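PDB 2A9F: putative malic enzyme ((S)-malate:NAD+ oxidoreductase (decarboxylating)) from Streptococcus pyogenes, which probably catalyses the NAD+-dependent oxidative decarboxylation of (S)-malate with the help of a divalent metal ion such as magnesium or manganese. Local coordinates for residues Val68-Asp73 / Gly133-Asp138; Asp73-Leu78 / Asp138-Arg143; Glu274-Met279 / Leu301-Tyr306. All coordinates share one frame; numbering follows the deposited sequence.

How the contacts relate
Contacts 1 and 2 are neighbours in the N-terminal malic enzyme domain, centres about 11 Å apart. Contact 1 pairs strands 67-72 and 133-136 of a parallel sheet. Contact 2 joins the loops that leave those strands, and the two share Asp73 and Asp138. Their segments alternate along the chain: strand 67-72 and its loop come first, then strand 133-136 and its loop. Both reach the same magnesium ion, so the sheet leads into the metal site. Contact 3 comes later, in the NAD-binding domain, and joins the end of helix 273-277 to the loop before strand 307-310. Its centre is about 39 Å from that of contact 1 and 35 Å from that of contact 2, away from the metal.

Contact 1 of 3, residues Val68-Asp73 / Gly133-Asp138; sequences VAVISD and GINLED. With MG (magnesium ion), chain C.
Glu137, whose backbone N is hydrogen-bonded to Ile71 O, and Asp138 carry the flat groups at the metal, their carboxylates. Each carboxylate gives one oxygen to a magnesium ion: Glu137 OE2 and Asp138 OD1 each lie 2.0 Å from the metal. Asp163 and two waters also bind it. Glu137 CG is anti to the backbone N (chi1 -172°), and the chain then bends at chi2 (80°), which brings the carboxylate round to the ion. Its other oxygen, OE1, makes a long, weak ion pair with Lys95, the predicted proton acceptor.

Behind the metal site two parallel strands run side by side. Their axes approach to 4.6 Å at 19°. Both polar backbone atoms of Asn135 are held: its N donates to Ala69 O at 2.8 Å, and its O accepts from Ile71 N at 3.0 Å. The Glu137 N to Ile71 O bond, 2.7 Å long, continues the pairing up to the first metal ligand.

One face of the sheet carries Ala69, Ile71, Ile134 and Leu136. Here Ile134 forks over its neighbours: CD1 meets Ala69 CB at 3.9 Å, and CG2 meets Ile71 CD1 at 3.8 Å. Leu136 CD2 packs more loosely on Ile71 CB. The other face carries Val68, Val70 and Asn135, and there Val70 and Asn135 lie alongside each other, pointing the same way.

Strand 67-72 also forms backbone hydrogen bonds with strand 106-111, so it is an inner strand of this parallel sheet. Phe329 of helix 325-335 touches Val68 and Asn135. Met92 of helix 85-102 touches Ser72, Glu137 and Asp138 at the metal end.

Contact 2 of 3, residues Asp73-Leu78 / Asp138-Arg143; sequences DGTAVL and DISAPR. With MG (magnesium ion), chain C.
Ala76 and Asp138 bring two irregular loops together, with their CA atoms 4.5 Å apart and a weak, bent bond from Ala76 N to Asp138 O. The side chains do the rest. Asp73 and Arg143 meet tip to tip in a salt bridge. Arg143 NH2 donates to Asp73 OD2 at 2.8 Å. The acceptor lies near the guanidinium plane, but the donor sits above the carboxylate plane, and the two planes are 29° apart. Arg143 NE is held by Lys115 O.

The other carboxylate oxygen of Asp73 closes an Asx turn, accepting from Thr75 N at 2.8 Å. Thr75 OG1 donates to the same oxygen at 2.7 Å, from the same face of the carboxylate. Both loops leave the C-terminal ends of parallel strands, where active sites of alpha/beta folds commonly lie.

Thr75 OG1 links the loops. Its chi1 of 64° sets it between its own backbone N and carbonyl carbon. While donating to Asp73, it accepts from Ser140 N at 2.9 Å, nearly straight at 176°, and from Ser140 OG at 3.2 Å.

At the far end Leu78 N donates to Asp138 OD2 at 3.2 Å, from well above the carboxylate plane. This second-shell bond probably helps to hold the aspartate whose OD1 binds magnesium. Leu78 packs on Thr41, and Val77 on Ser48, both of the second subunit.

Contact 3 of 3, residues Glu274-Met279 / Leu301-Tyr306; sequences EWISKM and LEAGAY
Ile276 and Ala303 face each other, each with its CB turned toward the opposing segment. The alanine methyl sits against the isoleucine, near CD1, CB and CG2. Ile276 CD1 comes to 3.5 Å from Ala303 CB, and Ile276 CB lies 3.7 Å from the same atom. Ile276 CG1 is anti to the carbonyl carbon (chi1 -64°), and the chain runs on extended to CD1. This sets CD1 beside the alanine methyl. The CG2 branch takes the other direction and rests against the Gly304-Ala305 peptide, 3.7 Å from Ala305 N. It also touches Ala305 CB more loosely, at 4.3 Å.

The chain turns at Gly304. This residue has positive phi and follows helix 297-301, and two bonds back into the last turn make it a Schellman motif. With phi at 135°, a side chain here would collide with the carbonyl O of Ala303, which suits a glycine. The turn directs the chain into strand 307-310, at the edge of the mixed sheet of the NAD-binding domain. Ile276 lies at the end of a weakly bonded helix that precedes strand 284-287. Ile285 of that strand touches both Ile276 and Ala305, so the contact packs partly over the sheet.

Ser277 lies at the exposed margin of the contact. Its OG donates to Glu274 O within its own segment, at 2.8 Å, and comes no closer than 3.9 Å to Ala303 O. No hydrogen bond joins the two segments. The surface buried is small, 186 Å². The contact therefore rests on the fit of apolar groups, with no directional bond to fix it.

Contact 1 of 3, residues Val68-Asp73 / Gly133-Asp138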
loop_
_atom_site.group_PDB
_atom_site.type_symbol
_atom_site.label_atom_id
_atom_site.label_comp_id
_atom_site.label_asym_id
_atom_site.label_seq_id
_atom_site.Cartn_x
_atom_site.Cartn_y
_atom_site.Cartn_z
ATOM N N VAL A 68 -5.330 -7.029 -0.781
ATOM C CA VAL A 68 -4.266 -7.730 -0.104
ATOM C C VAL A 68 -2.957 -7.025 -0.421
ATOM O O VAL A 68 -2.810 -6.372 -1.457
ATOM C CB VAL A 68 -4.188 -9.188 -0.582
ATOM C CG1 VAL A 68 -2.992 -9.867 0.024
ATOM C CG2 VAL A 68 -5.451 -9.934 -0.161
ATOM N N ALA A 69 -2.012 -7.131 0.493
ATOM C CA ALA A 69 -0.721 -6.531 0.268
ATOM C C ALA A 69 0.271 -7.634 -0.110
ATOM O O ALA A 69 0.226 -8.743 0.422
ATOM C CB ALA A 69 -0.263 -5.806 1.523
ATOM N N VAL A 70 1.137 -7.334 -1.065
ATOM C CA VAL A 70 2.159 -8.272 -1.465
ATOM C C VAL A 70 3.422 -7.623 -0.905
ATOM O O VAL A 70 3.853 -6.571 -1.380
ATOM C CB VAL A 70 2.234 -8.378 -2.973
ATOM C CG1 VAL A 70 3.231 -9.449 -3.368
ATOM C CG2 VAL A 70 0.843 -8.673 -3.522
ATOM N N ILE A 71 4.000 -8.243 0.119
ATOM C CA ILE A 71 5.172 -7.681 0.781
ATOM C C ILE A 71 6.451 -8.506 0.693
ATOM O O ILE A 71 6.432 -9.734 0.812
ATOM C CB ILE A 71 4.861 -7.423 2.273
ATOM C CG1 ILE A 71 3.557 -6.633 2.406
ATOM C CG2 ILE A 71 5.975 -6.637 2.911
ATOM C CD1 ILE A 71 3.033 -6.574 3.820
ATOM N N SER A 72 7.563 -7.797 0.501
ATOM C CA SER A 72 8.897 -8.386 0.393
ATOM C C SER A 72 9.958 -7.385 0.837
ATOM O O SER A 72 9.695 -6.179 0.966
ATOM C CB SER A 72 9.171 -8.788 -1.060
ATOM O OG SER A 72 10.547 -8.684 -1.393
ATOM N N ASP A 73 11.163 -7.894 1.068
ATOM C CA ASP A 73 12.296 -7.055 1.457
ATOM C C ASP A 73 13.353 -7.164 0.362
ATOM O O ASP A 73 14.479 -6.695 0.525
ATOM C CB ASP A 73 12.882 -7.526 2.776
ATOM C CG ASP A 73 13.169 -8.987 2.762
ATOM O OD1 ASP A 73 13.366 -9.520 1.652
ATOM O OD2 ASP A 73 13.200 -9.606 3.841
ATOM N N GLY A 133 -5.665 -8.863 3.730
ATOM C CA GLY A 133 -4.791 -10.013 3.601
ATOM C C GLY A 133 -3.344 -9.669 3.285
ATOM O O GLY A 133 -3.066 -8.714 2.559
ATOM N N ILE A 134 -2.414 -10.457 3.828
ATOM C CA ILE A 134 -0.994 -10.233 3.601
ATOM C C ILE A 134 -0.335 -11.404 2.895
ATOM O O ILE A 134 -0.437 -12.535 3.356
ATOM C CB ILE A 134 -0.232 -10.031 4.917
ATOM C CG1 ILE A 134 -0.835 -8.868 5.719
ATOM C CG2 ILE A 134 1.228 -9.767 4.609
ATOM C CD1 ILE A 134 -0.892 -7.534 4.971
ATOM N N ASN A 135 0.336 -11.134 1.779
ATOM C CA ASN A 135 1.045 -12.174 1.049
ATOM C C ASN A 135 2.544 -11.884 1.073
ATOM O O ASN A 135 3.026 -11.040 0.313
ATOM C CB ASN A 135 0.557 -12.259 -0.399
ATOM C CG ASN A 135 1.509 -13.058 -1.298
ATOM O OD1 ASN A 135 2.465 -12.511 -1.842
ATOM N ND2 ASN A 135 1.254 -14.356 -1.445
ATOM N N LEU A 136 3.274 -12.562 1.965
ATOM C CA LEU A 136 4.720 -12.387 2.065
ATOM C C LEU A 136 5.349 -13.033 0.835
ATOM O O LEU A 136 5.002 -14.156 0.476
ATOM C CB LEU A 136 5.251 -13.032 3.340
ATOM C CG LEU A 136 4.889 -12.262 4.610
ATOM C CD1 LEU A 136 5.274 -13.065 5.845
ATOM C CD2 LEU A 136 5.570 -10.910 4.590
ATOM N N GLU A 137 6.269 -12.322 0.187
ATOM C CA GLU A 137 6.884 -12.840 -1.031
ATOM C C GLU A 137 8.386 -12.643 -1.143
ATOM O O GLU A 137 8.935 -11.613 -0.763
ATOM C CB GLU A 137 6.217 -12.204 -2.256
ATOM C CG GLU A 137 6.640 -12.793 -3.598
ATOM C CD GLU A 137 5.934 -14.108 -3.921
ATOM O OE1 GLU A 137 4.733 -14.240 -3.588
ATOM O OE2 GLU A 137 6.576 -14.994 -4.530
ATOM N N ASP A 138 9.034 -13.654 -1.687
ATOM C CA ASP A 138 10.459 -13.635 -1.913
ATOM C C ASP A 138 11.362 -13.155 -0.778
ATOM O O ASP A 138 12.344 -12.466 -1.028
ATOM C CB ASP A 138 10.761 -12.826 -3.182
ATOM C CG ASP A 138 10.119 -13.427 -4.426
ATOM O OD1 ASP A 138 9.548 -14.547 -4.342
ATOM O OD2 ASP A 138 10.193 -12.775 -5.491
HETATM MG MG MG C . 8.221 -15.741 -5.292
HETATM O O HOH W 1 8.462 -14.339 -6.677
HETATM O O HOH W 2 9.863 -17.043 -5.862
#

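Contact 2 of 3, residues Asp73-Leu78 / Asp138-Arg143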
loop_
_atom_site.group_PDB
_atom_site.type_symbol
_atom_site.label_atom_id
_atom_site.label_comp_id
_atom_site.label_asym_id
_atom_site.label_seq_id
_atom_site.Cartn_x
_atom_site.Cartn_y
_atom_site.Cartn_z
ATOM N N ASP A 73 11.163 -7.894 1.068
ATOM C CA ASP A 73 12.296 -7.055 1.457
ATOM C C ASP A 73 13.353 -7.164 0.362
ATOM O O ASP A 73 14.479 -6.695 0.525
ATOM C CB ASP A 73 12.882 -7.526 2.776
ATOM C CG ASP A 73 13.169 -8.987 2.762
ATOM O OD1 ASP A 73 13.366 -9.520 1.652
ATOM O OD2 ASP A 73 13.200 -9.606 3.841
ATOM N N GLY A 74 12.980 -7.797 -0.747
ATOM C CA GLY A 74 13.897 -7.951 -1.863
ATOM C C GLY A 74 15.123 -8.809 -1.589
ATOM O O GLY A 74 16.106 -8.753 -2.335
ATOM N N THR A 75 15.079 -9.618 -0.534
ATOM C CA THR A 75 16.222 -10.473 -0.206
ATOM C C THR A 75 16.243 -11.802 -0.953
ATOM O O THR A 75 17.294 -12.436 -1.048
ATOM C CB THR A 75 16.276 -10.782 1.295
ATOM O OG1 THR A 75 15.115 -11.544 1.672
ATOM C CG2 THR A 75 16.320 -9.478 2.094
ATOM N N ALA A 76 15.090 -12.215 -1.481
ATOM C CA ALA A 76 14.967 -13.482 -2.204
ATOM C C ALA A 76 14.089 -13.395 -3.456
ATOM O O ALA A 76 13.269 -14.278 -3.733
ATOM C CB ALA A 76 14.425 -14.557 -1.269
ATOM N N VAL A 77 14.276 -12.332 -4.222
ATOM C CA VAL A 77 13.512 -12.146 -5.441
ATOM C C VAL A 77 13.817 -13.210 -6.505
ATOM O O VAL A 77 14.949 -13.332 -6.969
ATOM C CB VAL A 77 13.786 -10.761 -6.044
ATOM C CG1 VAL A 77 12.852 -10.522 -7.228
ATOM C CG2 VAL A 77 13.629 -9.691 -4.974
ATOM N N LEU A 78 12.789 -13.967 -6.879
ATOM C CA LEU A 78 12.883 -15.017 -7.897
ATOM C C LEU A 78 14.112 -15.946 -7.815
ATOM O O LEU A 78 14.342 -16.609 -6.804
ATOM C CB LEU A 78 12.798 -14.374 -9.297
ATOM C CG LEU A 78 11.442 -14.133 -9.972
ATOM C CD1 LEU A 78 10.391 -13.812 -8.945
ATOM C CD2 LEU A 78 11.571 -12.986 -10.984
ATOM N N ASP A 138 9.034 -13.654 -1.687
ATOM C CA ASP A 138 10.459 -13.635 -1.913
ATOM C C ASP A 138 11.362 -13.155 -0.778
ATOM O O ASP A 138 12.344 -12.466 -1.028
ATOM C CB ASP A 138 10.761 -12.826 -3.182
ATOM C CG ASP A 138 10.119 -13.427 -4.426
ATOM O OD1 ASP A 138 9.548 -14.547 -4.342
ATOM O OD2 ASP A 138 10.193 -12.775 -5.491
ATOM N N ILE A 139 11.043 -13.490 0.467
ATOM C CA ILE A 139 11.941 -13.100 1.544
ATOM C C ILE A 139 12.756 -14.359 1.891
ATOM O O ILE A 139 12.207 -15.450 2.045
ATOM C CB ILE A 139 11.195 -12.526 2.798
ATOM C CG1 ILE A 139 11.157 -13.552 3.915
ATOM C CG2 ILE A 139 9.802 -12.071 2.434
ATOM C CD1 ILE A 139 10.589 -13.003 5.214
ATOM N N SER A 140 14.072 -14.209 1.983
ATOM C CA SER A 140 14.953 -15.341 2.257
ATOM C C SER A 140 14.819 -16.087 3.591
ATOM O O SER A 140 14.446 -15.522 4.630
ATOM C CB SER A 140 16.409 -14.903 2.095
ATOM O OG SER A 140 16.739 -13.905 3.049
ATOM N N ALA A 141 15.144 -17.376 3.534
ATOM C CA ALA A 141 15.125 -18.250 4.699
ATOM C C ALA A 141 16.443 -18.026 5.429
ATOM O O ALA A 141 17.437 -17.662 4.808
ATOM C CB ALA A 141 15.021 -19.699 4.252
ATOM N N PRO A 142 16.476 -18.244 6.755
ATOM C CA PRO A 142 15.384 -18.686 7.633
ATOM C C PRO A 142 14.499 -17.558 8.166
ATOM O O PRO A 142 13.506 -17.821 8.847
ATOM C CB PRO A 142 16.127 -19.399 8.758
ATOM C CG PRO A 142 17.331 -18.510 8.925
ATOM C CD PRO A 142 17.763 -18.265 7.482
ATOM N N ARG A 143 14.864 -16.311 7.879
ATOM C CA ARG A 143 14.069 -15.170 8.329
ATOM C C ARG A 143 12.638 -15.261 7.794
ATOM O O ARG A 143 11.710 -14.701 8.375
ATOM C CB ARG A 143 14.691 -13.859 7.847
ATOM C CG ARG A 143 15.801 -13.345 8.713
ATOM C CD ARG A 143 16.673 -12.320 7.990
ATOM N NE ARG A 143 15.990 -11.087 7.589
ATOM C CZ ARG A 143 15.383 -10.891 6.411
ATOM N NH1 ARG A 143 15.349 -11.847 5.488
ATOM N NH2 ARG A 143 14.842 -9.709 6.139
HETATM MG MG MG C . 8.221 -15.741 -5.292
HETATM O O HOH W 1 8.462 -14.339 -6.677
HETATM O O HOH W 2 9.863 -17.043 -5.862
#

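Contact 3 of 3, residues Glu274-Met279 / Leu301-Tyr306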
loop_
_atom_site.group_PDB
_atom_site.type_symbol
_atom_site.label_atom_id
_atom_site.label_comp_id
_atom_site.label_asym_id
_atom_site.label_seq_id
_atom_site.Cartn_x
_atom_site.Cartn_y
_atom_site.Cartn_z
ATOM N N GLU A 274 19.310 -44.734 -11.083
ATOM C CA GLU A 274 19.372 -46.144 -10.678
ATOM C C GLU A 274 18.347 -46.522 -9.616
ATOM O O GLU A 274 17.664 -47.540 -9.731
ATOM C CB GLU A 274 20.763 -46.505 -10.141
ATOM C CG GLU A 274 21.929 -45.970 -10.949
ATOM C CD GLU A 274 22.185 -44.499 -10.677
ATOM O OE1 GLU A 274 22.373 -44.150 -9.487
ATOM O OE2 GLU A 274 22.203 -43.697 -11.642
ATOM N N TRP A 275 18.248 -45.698 -8.580
ATOM C CA TRP A 275 17.333 -45.951 -7.479
ATOM C C TRP A 275 15.892 -46.125 -7.934
ATOM O O TRP A 275 15.225 -47.073 -7.530
ATOM C CB TRP A 275 17.418 -44.816 -6.453
ATOM C CG TRP A 275 18.808 -44.578 -5.925
ATOM C CD1 TRP A 275 19.812 -45.498 -5.805
ATOM C CD2 TRP A 275 19.324 -43.354 -5.389
ATOM N NE1 TRP A 275 20.918 -44.926 -5.228
ATOM C CE2 TRP A 275 20.648 -43.611 -4.960
ATOM C CE3 TRP A 275 18.798 -42.065 -5.225
ATOM C CZ2 TRP A 275 21.455 -42.626 -4.378
ATOM C CZ3 TRP A 275 19.603 -41.085 -4.645
ATOM C CH2 TRP A 275 20.920 -41.375 -4.230
ATOM N N ILE A 276 15.423 -45.214 -8.783
ATOM C CA ILE A 276 14.050 -45.258 -9.285
ATOM C C ILE A 276 13.628 -46.692 -9.551
ATOM O O ILE A 276 12.521 -47.109 -9.205
ATOM C CB ILE A 276 13.909 -44.426 -10.579
ATOM C CG1 ILE A 276 14.178 -42.951 -10.265
ATOM C CG2 ILE A 276 12.516 -44.607 -11.174
ATOM C CD1 ILE A 276 14.191 -42.042 -11.473
ATOM N N SER A 277 14.539 -47.446 -10.152
ATOM C CA SER A 277 14.301 -48.842 -10.472
ATOM C C SER A 277 13.744 -49.581 -9.257
ATOM O O SER A 277 12.789 -50.340 -9.377
ATOM C CB SER A 277 15.615 -49.490 -10.922
ATOM O OG SER A 277 16.301 -48.660 -11.851
ATOM N N LYS A 278 14.337 -49.342 -8.090
ATOM C CA LYS A 278 13.916 -49.999 -6.849
ATOM C C LYS A 278 12.695 -49.409 -6.138
ATOM O O LYS A 278 12.333 -49.868 -5.054
ATOM C CB LYS A 278 15.086 -50.058 -5.851
ATOM C CG LYS A 278 16.184 -51.092 -6.171
ATOM C CD LYS A 278 17.426 -50.437 -6.781
ATOM C CE LYS A 278 18.602 -51.413 -6.880
ATOM N NZ LYS A 278 18.350 -52.535 -7.833
ATOM N N MET A 279 12.072 -48.388 -6.724
ATOM C CA MET A 279 10.878 -47.785 -6.119
ATOM C C MET A 279 9.678 -48.696 -6.370
ATOM O O MET A 279 9.810 -49.731 -7.015
ATOM C CB MET A 279 10.593 -46.406 -6.718
ATOM C CG MET A 279 11.570 -45.302 -6.317
ATOM S SD MET A 279 11.041 -43.671 -6.924
ATOM C CE MET A 279 9.614 -43.399 -5.919
ATOM N N LEU A 301 12.492 -40.641 -16.403
ATOM C CA LEU A 301 11.450 -41.440 -17.037
ATOM C C LEU A 301 12.044 -42.720 -17.619
ATOM O O LEU A 301 11.409 -43.783 -17.587
ATOM C CB LEU A 301 10.760 -40.643 -18.144
ATOM C CG LEU A 301 9.645 -39.690 -17.719
ATOM C CD1 LEU A 301 9.035 -39.061 -18.965
ATOM C CD2 LEU A 301 8.581 -40.451 -16.930
ATOM N N GLU A 302 13.262 -42.605 -18.148
ATOM C CA GLU A 302 13.954 -43.743 -18.730
ATOM C C GLU A 302 14.390 -44.703 -17.639
ATOM O O GLU A 302 14.790 -45.835 -17.922
ATOM C CB GLU A 302 15.178 -43.284 -19.525
ATOM C CG GLU A 302 15.995 -42.222 -18.833
ATOM C CD GLU A 302 17.493 -42.431 -19.002
ATOM O OE1 GLU A 302 17.936 -42.731 -20.138
ATOM O OE2 GLU A 302 18.227 -42.281 -17.995
ATOM N N ALA A 303 14.317 -44.244 -16.394
ATOM C CA ALA A 303 14.693 -45.061 -15.246
ATOM C C ALA A 303 13.536 -45.979 -14.877
ATOM O O ALA A 303 13.743 -47.095 -14.409
ATOM C CB ALA A 303 15.061 -44.170 -14.062
ATOM N N GLY A 304 12.313 -45.511 -15.093
ATOM C CA GLY A 304 11.163 -46.337 -14.778
ATOM C C GLY A 304 10.046 -45.622 -14.046
ATOM O O GLY A 304 9.112 -46.261 -13.556
ATOM N N ALA A 305 10.130 -44.298 -13.975
ATOM C CA ALA A 305 9.111 -43.509 -13.293
ATOM C C ALA A 305 7.833 -43.454 -14.117
ATOM O O ALA A 305 7.884 -43.459 -15.346
ATOM C CB ALA A 305 9.626 -42.103 -13.035
ATOM N N TYR A 306 6.692 -43.404 -13.436
ATOM C CA TYR A 306 5.402 -43.336 -14.115
ATOM C C TYR A 306 4.915 -41.890 -14.250
ATOM O O TYR A 306 4.187 -41.545 -15.187
ATOM C CB TYR A 306 4.361 -44.148 -13.350
ATOM C CG TYR A 306 2.994 -44.129 -13.992
ATOM C CD1 TYR A 306 2.772 -44.749 -15.223
ATOM C CD2 TYR A 306 1.921 -43.504 -13.365
ATOM C CE1 TYR A 306 1.513 -44.752 -15.814
ATOM C CE2 TYR A 306 0.655 -43.500 -13.945
ATOM C CZ TYR A 306 0.456 -44.127 -15.170
ATOM O OH TYR A 306 -0.801 -44.129 -15.744
#